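Local coordinates for EXOU (PDB 4AKX), which acts as a cytotoxic patatin-like phospholipase secreted by the type III system of Pseudomonas aeruginosa and binds the chaperone SpcU, at residues Thr258-Phe263 against Gly319-Val324; Ser79-Gly84 against Asn344-Phe349; Leu199-Thr204 against Glu281-Ala286; Val237-Leu242 against Ser275-Leu280. All blocks are in the same frame, centred on the assembly; numbering follows the deposited sequence.

Contact 1: residues Thr258-Phe263 against Gly319-Val324; sequences TGTAMF and GVMINV
The carbonyl oxygen of Thr-258 is the best-held polar atom here, gripped by one side-chain bond, from the hydroxyl of Ser-289. Its strand, 254-263, belongs to the mixed sheet of the patatin-like phospholipase fold and lies between strands 110-114 and 266-273. Backbone bonds to Gly-113, Val-270 and Gln-268 fix it on both sides. Segment 319-324 is an irregular loop that begins where the model resumes after a gap. By its sequence, Gly-319 is probably the last residue of the Asp-Gly-Gly motif that carries the catalytic aspartate in patatin-like enzymes.

The two segments share no hydrogen bond, and side chains do the holding. Val-324 points at the strand and spreads its two methyls along it. CG1, anti to the backbone N (chi1 -171°), reaches OG1 of Thr-258 at 3.9 Å. CG2, beside the backbone N, lies 4.0 Å from the CA of Gly-259. It also lies 4.0 Å from CG2 of Thr-260. Thr-260 turns that methyl into the crowded position between its own N and carbonyl carbon, so it sits 3.9 Å from the carbonyl O of Ile-322. Its OG1 is anti to the backbone N and meets CE of Met-321 at 3.7 Å. The side chain of Ile-322 leaves the strand behind and packs toward the presumed nucleophile elbow and Phe-292. Further along the strand, Met-262 and Met-321, both selenomethionine, have bent chains that cross obliquely. Their SE atoms meet at 3.8 Å, and SE of Met-321 lies 3.9 Å from CG of Met-262.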
loop_
_atom_site.group_PDB
_atom_site.type_symbol
_atom_site.label_atom_id
_atom_site.label_comp_id
_atom_site.label_asym_id
_atom_site.label_seq_id
_atom_site.Cartn_x
_atom_site.Cartn_y
_atom_site.Cartn_z
ATOM N N THR B 258 -37.468 -6.806 14.808
ATOM C CA THR B 258 -36.443 -5.843 14.401
ATOM C C THR B 258 -36.949 -5.073 13.184
ATOM O O THR B 258 -37.871 -5.538 12.498
ATOM C CB THR B 258 -35.025 -6.490 14.154
ATOM O OG1 THR B 258 -35.112 -7.595 13.247
ATOM C CG2 THR B 258 -34.411 -6.993 15.455
ATOM N N GLY B 259 -36.386 -3.883 12.959
ATOM C CA GLY B 259 -36.749 -3.043 11.820
ATOM C C GLY B 259 -35.704 -1.972 11.603
ATOM O O GLY B 259 -35.021 -1.579 12.538
ATOM N N THR B 260 -35.583 -1.483 10.371
ATOM C CA THR B 260 -34.521 -0.541 10.019
ATOM C C THR B 260 -35.071 0.755 9.418
ATOM O O THR B 260 -35.459 0.777 8.252
ATOM C CB THR B 260 -33.538 -1.174 9.011
ATOM O OG1 THR B 260 -32.685 -0.158 8.467
ATOM C CG2 THR B 260 -34.301 -1.859 7.872
ATOM N N ALA B 261 -35.090 1.837 10.194
ATOM C CA ALA B 261 -35.687 3.095 9.717
ATOM C C ALA B 261 -34.637 4.026 9.172
ATOM O O ALA B 261 -33.648 4.298 9.846
ATOM C CB ALA B 261 -36.477 3.785 10.825
HETATM N N MSE B 262 -34.854 4.512 7.949
HETATM C CA MSE B 262 -34.072 5.626 7.397
HETATM C C MSE B 262 -34.346 6.872 8.190
HETATM O O MSE B 262 -35.492 7.251 8.359
HETATM C CB MSE B 262 -34.487 5.914 5.952
HETATM C CG MSE B 262 -34.218 4.737 5.021
HETATM SE SE MSE B 262 -32.407 4.830 4.216
HETATM C CE MSE B 262 -32.521 6.493 3.160
ATOM N N PHE B 263 -33.302 7.493 8.725
ATOM C CA PHE B 263 -33.345 8.919 9.011
ATOM C C PHE B 263 -32.120 9.618 8.456
ATOM O O PHE B 263 -30.996 9.145 8.630
ATOM C CB PHE B 263 -33.486 9.230 10.505
ATOM C CG PHE B 263 -33.652 10.705 10.786
ATOM C CD1 PHE B 263 -32.541 11.541 10.886
ATOM C CD2 PHE B 263 -34.920 11.280 10.852
ATOM C CE1 PHE B 263 -32.690 12.914 11.083
ATOM C CE2 PHE B 263 -35.074 12.649 11.051
ATOM C CZ PHE B 263 -33.959 13.467 11.167
ATOM N N GLY B 319 -27.785 -7.554 -2.937
ATOM C CA GLY B 319 -28.673 -7.319 -1.768
ATOM C C GLY B 319 -29.215 -5.878 -1.768
ATOM O O GLY B 319 -28.680 -4.989 -2.457
ATOM N N VAL B 320 -30.277 -5.650 -0.988
ATOM C CA VAL B 320 -30.940 -4.322 -0.902
ATOM C C VAL B 320 -30.935 -3.768 0.540
ATOM O O VAL B 320 -30.111 -4.188 1.365
ATOM C CB VAL B 320 -32.396 -4.348 -1.487
ATOM C CG1 VAL B 320 -32.362 -4.593 -2.993
ATOM C CG2 VAL B 320 -33.269 -5.404 -0.783
HETATM N N MSE B 321 -31.852 -2.835 0.839
HETATM C CA MSE B 321 -31.829 -2.104 2.117
HETATM C C MSE B 321 -32.933 -2.494 3.077
HETATM O O MSE B 321 -32.745 -2.430 4.297
HETATM C CB MSE B 321 -31.848 -0.598 1.856
HETATM C CG MSE B 321 -33.265 -0.033 1.843
HETATM SE SE MSE B 321 -33.476 1.321 3.264
HETATM C CE MSE B 321 -32.719 0.361 4.815
ATOM N N ILE B 322 -34.095 -2.885 2.542
ATOM C CA ILE B 322 -35.234 -3.309 3.379
ATOM C C ILE B 322 -34.824 -4.434 4.328
ATOM O O ILE B 322 -35.457 -4.662 5.368
ATOM C CB ILE B 322 -36.481 -3.722 2.539
ATOM C CG1 ILE B 322 -37.667 -4.052 3.470
ATOM C CG2 ILE B 322 -36.151 -4.870 1.585
ATOM C CD1 ILE B 322 -38.924 -4.536 2.772
ATOM N N ASN B 323 -33.744 -5.119 3.972
ATOM C CA ASN B 323 -33.190 -6.140 4.825
ATOM C C ASN B 323 -32.503 -5.577 6.059
ATOM O O ASN B 323 -31.581 -4.759 5.962
ATOM C CB ASN B 323 -32.232 -7.038 4.045
ATOM C CG ASN B 323 -32.923 -8.257 3.464
ATOM O OD1 ASN B 323 -34.158 -8.335 3.443
ATOM N ND2 ASN B 323 -32.129 -9.224 2.996
ATOM N N VAL B 324 -33.010 -5.983 7.219
ATOM C CA VAL B 324 -32.223 -6.017 8.436
ATOM C C VAL B 324 -31.256 -7.182 8.255
ATOM O O VAL B 324 -31.686 -8.332 8.173
ATOM C CB VAL B 324 -33.123 -6.313 9.659
ATOM C CG1 VAL B 324 -32.362 -6.133 10.959
ATOM C CG2 VAL B 324 -34.362 -5.430 9.638
#

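Contact 2: residues Ser79-Gly84 against Asn344-Phe349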
loop_
_atom_site.group_PDB
_atom_site.type_symbol
_atom_site.label_atom_id
_atom_site.label_comp_id
_atom_site.label_asym_id
_atom_site.label_seq_id
_atom_site.Cartn_x
_atom_site.Cartn_y
_atom_site.Cartn_z
ATOM N N SER B 79 -35.191 -21.394 18.628
ATOM C CA SER B 79 -35.384 -20.066 18.034
ATOM C C SER B 79 -35.720 -20.014 16.562
ATOM O O SER B 79 -35.201 -20.787 15.755
ATOM C CB SER B 79 -34.208 -19.125 18.336
ATOM O OG SER B 79 -34.487 -18.331 19.483
ATOM N N LEU B 80 -36.567 -19.043 16.230
ATOM C CA LEU B 80 -37.167 -18.906 14.911
ATOM C C LEU B 80 -36.996 -17.471 14.444
ATOM O O LEU B 80 -37.577 -16.547 15.035
ATOM C CB LEU B 80 -38.657 -19.263 14.971
ATOM C CG LEU B 80 -39.437 -19.478 13.666
ATOM C CD1 LEU B 80 -38.575 -20.000 12.524
ATOM C CD2 LEU B 80 -40.605 -20.413 13.918
ATOM N N VAL B 81 -36.177 -17.287 13.406
ATOM C CA VAL B 81 -35.874 -15.958 12.896
ATOM C C VAL B 81 -36.541 -15.807 11.549
ATOM O O VAL B 81 -36.237 -16.543 10.619
ATOM C CB VAL B 81 -34.348 -15.718 12.759
ATOM C CG1 VAL B 81 -34.060 -14.361 12.129
ATOM C CG2 VAL B 81 -33.659 -15.820 14.114
ATOM N N LEU B 82 -37.443 -14.834 11.450
ATOM C CA LEU B 82 -38.279 -14.655 10.262
ATOM C C LEU B 82 -37.915 -13.366 9.556
ATOM O O LEU B 82 -38.071 -12.275 10.123
ATOM C CB LEU B 82 -39.746 -14.608 10.676
ATOM C CG LEU B 82 -40.726 -15.534 9.968
ATOM C CD1 LEU B 82 -40.009 -16.776 9.479
ATOM C CD2 LEU B 82 -41.830 -15.916 10.944
ATOM N N SER B 83 -37.403 -13.491 8.335
ATOM C CA SER B 83 -36.944 -12.326 7.594
ATOM C C SER B 83 -38.067 -11.755 6.721
ATOM O O SER B 83 -38.930 -12.493 6.249
ATOM C CB SER B 83 -35.737 -12.681 6.751
ATOM O OG SER B 83 -36.102 -13.600 5.742
ATOM N N GLY B 84 -38.060 -10.443 6.516
ATOM C CA GLY B 84 -39.262 -9.751 6.078
ATOM C C GLY B 84 -39.423 -9.685 4.577
ATOM O O GLY B 84 -39.350 -10.704 3.882
ATOM N N ASN B 344 -30.754 -21.838 15.365
ATOM C CA ASN B 344 -31.782 -21.034 14.748
ATOM C C ASN B 344 -32.299 -21.650 13.482
ATOM O O ASN B 344 -31.534 -22.175 12.677
ATOM C CB ASN B 344 -31.237 -19.663 14.446
ATOM C CG ASN B 344 -31.019 -18.868 15.687
ATOM O OD1 ASN B 344 -31.975 -18.483 16.345
ATOM N ND2 ASN B 344 -29.762 -18.649 16.045
ATOM N N LEU B 345 -33.611 -21.597 13.306
ATOM C CA LEU B 345 -34.195 -21.852 11.999
ATOM C C LEU B 345 -34.451 -20.509 11.362
ATOM O O LEU B 345 -35.260 -19.719 11.874
ATOM C CB LEU B 345 -35.499 -22.647 12.122
ATOM C CG LEU B 345 -36.087 -23.209 10.822
ATOM C CD1 LEU B 345 -35.028 -23.726 9.866
ATOM C CD2 LEU B 345 -37.098 -24.296 11.138
ATOM N N ILE B 346 -33.724 -20.217 10.294
ATOM C CA ILE B 346 -33.793 -18.909 9.713
ATOM C C ILE B 346 -34.475 -19.037 8.380
ATOM O O ILE B 346 -33.945 -19.679 7.478
ATOM C CB ILE B 346 -32.400 -18.299 9.523
ATOM C CG1 ILE B 346 -31.550 -18.495 10.785
ATOM C CG2 ILE B 346 -32.512 -16.819 9.211
ATOM C CD1 ILE B 346 -30.074 -18.763 10.521
ATOM N N LEU B 347 -35.664 -18.443 8.265
ATOM C CA LEU B 347 -36.426 -18.419 7.006
ATOM C C LEU B 347 -36.260 -17.093 6.246
ATOM O O LEU B 347 -36.575 -16.013 6.775
ATOM C CB LEU B 347 -37.906 -18.720 7.267
ATOM C CG LEU B 347 -38.178 -20.107 7.847
ATOM C CD1 LEU B 347 -39.485 -20.138 8.596
ATOM C CD2 LEU B 347 -38.159 -21.170 6.762
ATOM N N GLU B 348 -35.780 -17.196 5.003
ATOM C CA GLU B 348 -35.331 -16.043 4.223
ATOM C C GLU B 348 -35.995 -16.011 2.847
ATOM O O GLU B 348 -36.304 -17.066 2.279
ATOM C CB GLU B 348 -33.812 -16.091 4.064
ATOM C CG GLU B 348 -33.115 -14.734 4.106
ATOM C CD GLU B 348 -31.626 -14.824 3.754
ATOM O OE1 GLU B 348 -31.235 -15.785 3.044
ATOM O OE2 GLU B 348 -30.843 -13.935 4.181
ATOM N N PHE B 349 -36.187 -14.796 2.314
ATOM C CA PHE B 349 -36.902 -14.576 1.035
ATOM C C PHE B 349 -36.056 -13.999 -0.098
ATOM O O PHE B 349 -35.037 -13.340 0.145
ATOM C CB PHE B 349 -38.119 -13.670 1.238
ATOM C CG PHE B 349 -39.256 -14.346 1.919
ATOM C CD1 PHE B 349 -39.801 -15.499 1.395
ATOM C CD2 PHE B 349 -39.767 -13.840 3.102
ATOM C CE1 PHE B 349 -40.838 -16.139 2.038
ATOM C CE2 PHE B 349 -40.808 -14.473 3.750
ATOM C CZ PHE B 349 -41.345 -15.626 3.218
#
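The carbonyl O of Leu-347 takes two hydrogen bonds from Ser-83. The backbone N of Ser-83 comes at 3.1 Å, nearly along the C=O axis. The Ser-83 OG comes at 2.7 Å in the carbonyl plane, on a lone pair, with a C=O...OG angle of 125°. The crowded position of OG, between N and carbonyl carbon (chi1 66°), lets one residue give both bonds. Next to this, the ring of Phe-349 turns its edge to the backbone of Gly-84, with Phe-349 CD2 3.3 Å from Gly-84 O. Gly-84 probably opens the glycine-rich loop that forms the oxyanion hole in patatin-like phospholipases.

A parallel strand ladder positions this end. Leu-345 N bonds to Ser-79 O, Val-81 N to Leu-345 O, and Leu-347 N to Val-81 O at 3.1 Å. The two strand axes diverge by 17°. On one face CD1 of Leu-82 lies alongside Leu-347, 3.5 Å from its CD1. The Leu-80 side chain crosses Leu-347 obliquely, CD1 to CD1 at 4.0 Å. On the other face Val-81 CG1 and Ile-346 CG2 run side by side, 4.1 Å apart.

The pair lies inside the mixed sheet, with 343-348 next to its edge strand, 395-397. Strand 110-114 flanks 77-82. Helix 423-441 lies over the leucine face, where Val-435 touches Leu-345 and Leu-347.

Contact 3: residues Leu199-Thr204 against Glu281-Ala286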
loop_
_atom_site.group_PDB
_atom_site.type_symbol
_atom_site.label_atom_id
_atom_site.label_comp_id
_atom_site.label_asym_id
_atom_site.label_seq_id
_atom_site.Cartn_x
_atom_site.Cartn_y
_atom_site.Cartn_z
ATOM N N LEU B 199 -56.999 -6.145 14.515
ATOM C CA LEU B 199 -57.017 -7.557 14.107
ATOM C C LEU B 199 -55.927 -8.386 14.811
ATOM O O LEU B 199 -56.197 -9.475 15.343
ATOM C CB LEU B 199 -56.880 -7.638 12.581
ATOM C CG LEU B 199 -56.476 -8.918 11.855
ATOM C CD1 LEU B 199 -57.551 -9.986 11.971
ATOM C CD2 LEU B 199 -56.200 -8.590 10.395
ATOM N N LEU B 200 -54.705 -7.855 14.812
ATOM C CA LEU B 200 -53.603 -8.415 15.584
ATOM C C LEU B 200 -53.896 -8.406 17.087
ATOM O O LEU B 200 -53.648 -9.400 17.775
ATOM C CB LEU B 200 -52.314 -7.635 15.313
ATOM C CG LEU B 200 -51.426 -7.994 14.117
ATOM C CD1 LEU B 200 -52.092 -7.634 12.802
ATOM C CD2 LEU B 200 -50.096 -7.273 14.249
ATOM N N ARG B 201 -54.415 -7.283 17.592
ATOM C CA ARG B 201 -54.705 -7.144 19.021
ATOM C C ARG B 201 -55.571 -8.295 19.481
ATOM O O ARG B 201 -55.401 -8.814 20.583
ATOM C CB ARG B 201 -55.403 -5.814 19.331
ATOM C CG ARG B 201 -54.462 -4.660 19.668
ATOM C CD ARG B 201 -55.070 -3.694 20.673
ATOM N NE ARG B 201 -56.522 -3.628 20.539
ATOM C CZ ARG B 201 -57.157 -2.898 19.625
ATOM N NH1 ARG B 201 -56.470 -2.149 18.769
ATOM N NH2 ARG B 201 -58.482 -2.918 19.568
ATOM N N ASP B 202 -56.474 -8.714 18.608
ATOM C CA ASP B 202 -57.450 -9.728 18.943
ATOM C C ASP B 202 -56.915 -11.148 18.714
ATOM O O ASP B 202 -57.016 -12.011 19.596
ATOM C CB ASP B 202 -58.746 -9.470 18.170
ATOM C CG ASP B 202 -59.282 -8.042 18.379
ATOM O OD1 ASP B 202 -58.688 -7.289 19.190
ATOM O OD2 ASP B 202 -60.294 -7.677 17.728
ATOM N N GLU B 203 -56.320 -11.379 17.545
ATOM C CA GLU B 203 -55.638 -12.647 17.267
ATOM C C GLU B 203 -54.747 -13.073 18.434
ATOM O O GLU B 203 -54.953 -14.137 19.035
ATOM C CB GLU B 203 -54.830 -12.558 15.968
ATOM C CG GLU B 203 -55.697 -12.594 14.721
ATOM C CD GLU B 203 -56.682 -13.756 14.725
ATOM O OE1 GLU B 203 -56.230 -14.923 14.797
ATOM O OE2 GLU B 203 -57.910 -13.507 14.657
ATOM N N THR B 204 -53.785 -12.213 18.763
ATOM C CA THR B 204 -52.912 -12.409 19.910
ATOM C C THR B 204 -53.686 -12.659 21.218
ATOM O O THR B 204 -53.376 -13.597 21.956
ATOM C CB THR B 204 -51.942 -11.218 20.091
ATOM O OG1 THR B 204 -52.674 -9.988 20.055
ATOM C CG2 THR B 204 -50.885 -11.202 18.991
ATOM N N GLU B 281 -47.169 -2.642 23.334
ATOM C CA GLU B 281 -47.978 -3.733 22.826
ATOM C C GLU B 281 -47.415 -4.357 21.550
ATOM O O GLU B 281 -47.102 -3.666 20.589
ATOM C CB GLU B 281 -49.391 -3.238 22.556
ATOM C CG GLU B 281 -50.360 -3.369 23.714
ATOM C CD GLU B 281 -51.733 -2.844 23.344
ATOM O OE1 GLU B 281 -52.113 -2.944 22.152
ATOM O OE2 GLU B 281 -52.427 -2.316 24.230
ATOM N N VAL B 282 -47.388 -5.681 21.537
ATOM C CA VAL B 282 -46.932 -6.482 20.397
ATOM C C VAL B 282 -47.576 -6.090 19.088
ATOM O O VAL B 282 -46.950 -6.127 18.050
ATOM C CB VAL B 282 -47.183 -7.990 20.643
ATOM C CG1 VAL B 282 -47.228 -8.757 19.330
ATOM C CG2 VAL B 282 -46.114 -8.552 21.580
ATOM N N ALA B 283 -48.845 -5.746 19.145
ATOM C CA ALA B 283 -49.578 -5.341 17.947
ATOM C C ALA B 283 -49.006 -4.051 17.363
ATOM O O ALA B 283 -48.807 -3.947 16.152
ATOM C CB ALA B 283 -51.068 -5.184 18.255
ATOM N N GLN B 284 -48.733 -3.080 18.233
ATOM C CA GLN B 284 -48.350 -1.753 17.791
ATOM C C GLN B 284 -47.086 -1.860 16.968
ATOM O O GLN B 284 -47.006 -1.361 15.835
ATOM C CB GLN B 284 -48.109 -0.837 18.992
ATOM C CG GLN B 284 -47.816 0.606 18.590
ATOM C CD GLN B 284 -48.310 1.628 19.597
ATOM O OE1 GLN B 284 -49.010 1.292 20.559
ATOM N NE2 GLN B 284 -47.949 2.887 19.378
ATOM N N ALA B 285 -46.120 -2.562 17.550
ATOM C CA ALA B 285 -44.798 -2.716 16.991
ATOM C C ALA B 285 -44.823 -3.408 15.624
ATOM O O ALA B 285 -44.267 -2.889 14.656
ATOM C CB ALA B 285 -43.920 -3.484 17.973
ATOM N N ALA B 286 -45.485 -4.562 15.545
ATOM C CA ALA B 286 -45.495 -5.370 14.325
ATOM C C ALA B 286 -46.030 -4.577 13.142
ATOM O O ALA B 286 -45.636 -4.824 11.996
ATOM C CB ALA B 286 -46.309 -6.634 14.532
#
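Helices 199-204 and 282-286 approach to 8.9 Å between axes, with their directions 135° apart, and the backbones come nearest at Arg-201 and Ala-283. The methyl of Ala-283 is the centre of the contact. It points at the first helix and meets CG of Arg-201 at 3.7 Å and CB of Leu-200 at 4.0 Å. Leu-200 then reaches one turn further along, and its CD2 touches CB of Ala-286 at 3.9 Å. The alanines keep this helix-helix packing close.

Glu-281 holds the N-cap position before the second helix. Its extended chain brings OE1 alongside the aliphatic CD of Arg-201, at 3.4 Å. The charged ends do not pair: Arg-201 NE is 4.7 Å from Glu-281 OE1, and the two flat groups are turned 58° apart. Any attraction between them would be weakly directed. Thr-204 bends OG1 back to the carbonyl O of Leu-200, which also accepts the Thr-204 N.

In the patatin-like fold, Val-282 and Ala-286 rest on Leu-255 and Ile-257, respectively, of strand 254-263. Val-282 also touches helix 115-125, and Leu-199 packs on helix 140-146.

Contact 4: residues Val237-Leu242 against Ser275-Leu280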
loop_
_atom_site.group_PDB
_atom_site.type_symbol
_atom_site.label_atom_id
_atom_site.label_comp_id
_atom_site.label_asym_id
_atom_site.label_seq_id
_atom_site.Cartn_x
_atom_site.Cartn_y
_atom_site.Cartn_z
ATOM N N VAL B 237 -51.664 -7.742 24.091
ATOM C CA VAL B 237 -50.522 -8.440 24.666
ATOM C C VAL B 237 -49.225 -7.646 24.473
ATOM O O VAL B 237 -48.945 -7.134 23.391
ATOM C CB VAL B 237 -50.385 -9.897 24.158
ATOM C CG1 VAL B 237 -51.765 -10.487 23.873
ATOM C CG2 VAL B 237 -49.489 -9.969 22.919
ATOM N N THR B 238 -48.482 -7.498 25.561
ATOM C CA THR B 238 -47.201 -6.822 25.544
ATOM C C THR B 238 -46.090 -7.847 25.286
ATOM O O THR B 238 -46.366 -9.036 25.113
ATOM C CB THR B 238 -46.955 -6.053 26.876
ATOM O OG1 THR B 238 -46.984 -6.952 28.000
ATOM C CG2 THR B 238 -48.000 -4.962 27.061
ATOM N N PHE B 239 -44.844 -7.392 25.230
ATOM C CA PHE B 239 -43.727 -8.321 25.283
ATOM C C PHE B 239 -43.563 -8.822 26.723
ATOM O O PHE B 239 -43.442 -10.036 26.967
ATOM C CB PHE B 239 -42.438 -7.670 24.777
ATOM C CG PHE B 239 -42.504 -7.206 23.341
ATOM C CD1 PHE B 239 -42.194 -8.071 22.291
ATOM C CD2 PHE B 239 -42.815 -5.886 23.043
ATOM C CE1 PHE B 239 -42.231 -7.638 20.978
ATOM C CE2 PHE B 239 -42.847 -5.445 21.734
ATOM C CZ PHE B 239 -42.572 -6.327 20.698
ATOM N N GLY B 240 -43.614 -7.884 27.671
ATOM C CA GLY B 240 -43.409 -8.184 29.087
ATOM C C GLY B 240 -44.111 -9.456 29.532
ATOM O O GLY B 240 -43.588 -10.226 30.349
ATOM N N ASP B 241 -45.291 -9.693 28.978
ATOM C CA ASP B 241 -46.097 -10.805 29.429
ATOM C C ASP B 241 -45.985 -12.025 28.518
ATOM O O ASP B 241 -46.053 -13.166 28.992
ATOM C CB ASP B 241 -47.549 -10.373 29.591
ATOM C CG ASP B 241 -48.057 -9.621 28.402
ATOM O OD1 ASP B 241 -47.284 -9.483 27.424
ATOM O OD2 ASP B 241 -49.222 -9.165 28.447
ATOM N N LEU B 242 -45.812 -11.791 27.218
ATOM C CA LEU B 242 -45.465 -12.874 26.316
ATOM C C LEU B 242 -44.295 -13.609 26.928
ATOM O O LEU B 242 -44.323 -14.828 27.093
ATOM C CB LEU B 242 -45.115 -12.345 24.924
ATOM C CG LEU B 242 -46.305 -12.383 23.965
ATOM C CD1 LEU B 242 -45.894 -12.185 22.512
ATOM C CD2 LEU B 242 -47.032 -13.710 24.140
ATOM N N SER B 275 -37.023 -6.701 26.652
ATOM C CA SER B 275 -36.090 -5.937 27.485
ATOM C C SER B 275 -36.102 -4.418 27.227
ATOM O O SER B 275 -35.977 -3.629 28.162
ATOM C CB SER B 275 -34.673 -6.523 27.412
ATOM O OG SER B 275 -34.064 -6.230 26.175
ATOM N N HIS B 276 -36.308 -4.017 25.979
ATOM C CA HIS B 276 -36.244 -2.604 25.625
ATOM C C HIS B 276 -37.581 -1.936 25.614
ATOM O O HIS B 276 -37.695 -0.744 25.927
ATOM C CB HIS B 276 -35.561 -2.431 24.290
ATOM C CG HIS B 276 -34.195 -3.032 24.245
ATOM N ND1 HIS B 276 -33.969 -4.270 23.762
ATOM C CD2 HIS B 276 -32.969 -2.547 24.699
ATOM C CE1 HIS B 276 -32.657 -4.555 23.870
ATOM N NE2 HIS B 276 -32.046 -3.501 24.442
ATOM N N THR B 277 -38.610 -2.686 25.240
ATOM C CA THR B 277 -39.944 -2.118 25.115
ATOM C C THR B 277 -40.982 -3.043 25.763
ATOM O O THR B 277 -41.872 -3.552 25.084
ATOM C CB THR B 277 -40.300 -1.894 23.638
ATOM O OG1 THR B 277 -40.702 -3.140 23.066
ATOM C CG2 THR B 277 -39.089 -1.371 22.867
ATOM N N PRO B 278 -40.895 -3.220 27.093
ATOM C CA PRO B 278 -41.508 -4.357 27.759
ATOM C C PRO B 278 -43.019 -4.266 27.791
ATOM O O PRO B 278 -43.703 -5.285 27.694
ATOM C CB PRO B 278 -40.964 -4.260 29.180
ATOM C CG PRO B 278 -40.746 -2.808 29.396
ATOM C CD PRO B 278 -40.584 -2.143 28.048
ATOM N N ASP B 279 -43.532 -3.049 27.928
ATOM C CA ASP B 279 -44.947 -2.848 28.186
ATOM C C ASP B 279 -45.654 -2.296 26.960
ATOM O O ASP B 279 -46.887 -2.228 26.920
ATOM C CB ASP B 279 -45.151 -1.928 29.391
ATOM C CG ASP B 279 -44.393 -2.401 30.631
ATOM O OD1 ASP B 279 -44.270 -3.637 30.851
ATOM O OD2 ASP B 279 -43.914 -1.524 31.388
ATOM N N LEU B 280 -44.871 -1.906 25.955
ATOM C CA LEU B 280 -45.426 -1.608 24.646
ATOM C C LEU B 280 -46.112 -2.853 24.104
ATOM O O LEU B 280 -45.700 -3.975 24.386
ATOM C CB LEU B 280 -44.329 -1.153 23.688
ATOM C CG LEU B 280 -44.626 -1.337 22.200
ATOM C CD1 LEU B 280 -45.318 -0.106 21.634
ATOM C CD2 LEU B 280 -43.348 -1.647 21.442
#
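The tight part of the contact is at the first turn of helix 239-246. Gly-240 N donates to the carbonyl O of Pro-278 at 2.6 Å, in the carbonyl plane and on a lone pair, with an N-H...O angle of 151°. The backbones come nearest here. Thr-238 lies just beside it. Its CB is 3.4 Å from the same Pro-278 O, and its CA sends a C-H toward the O of Leu-280.

Phe-239 fills the inner side. CG is anti to the carbonyl carbon (chi1 -61°), which lays the ring alongside Thr-277 and Leu-280. CD2 of Leu-280 meets the ring edge in its plane, 3.8 Å from CE2 of Phe-239. Phe-272 of strand 266-273 touches all three side chains. In the patatin-like fold, this loop is the link from strand 266-273 to helix 282-288, and it passes the start of helix 239-246.

That start is also held from within. Thr-238 OG1 donates to Asp-241 OD1 at 2.6 Å, from above the carboxylate plane. Thr-238 N makes a weak bond to Asp-241 OD2, like one half of a capping box.

The outer side is looser. The side chains of Pro-278 and Asp-279 start out away from the helix, and Asp-279 is exposed. Ser-275 and His-276 also face solvent, where Ser-275 OG and His-276 ND1 each bond to OD1 of Asn-273.

Overall arrangement
All four contacts belong to the patatin-like part of the chain. Contact 2 is nearest the chain centre, about 13 Å from it, and rests on backbone bonds between parallel strands. Contact 1 reaches the same sheet two strands away, but holds a loop by side-chain packing, without a hydrogen bond between the segments. Contact 3 is buried helix packing around alanines, although it is the furthest from the chain centre. Contact 4 is partly buried and combines one backbone bond at a helix start with packing of an aromatic ring. Contacts 3 and 4 touch directly: Val-282 N lies 2.8 Å from Val-237 O, a probable hydrogen bond. Contacts 1, 3 and 4 are all nested inside the loop closed by contact 2.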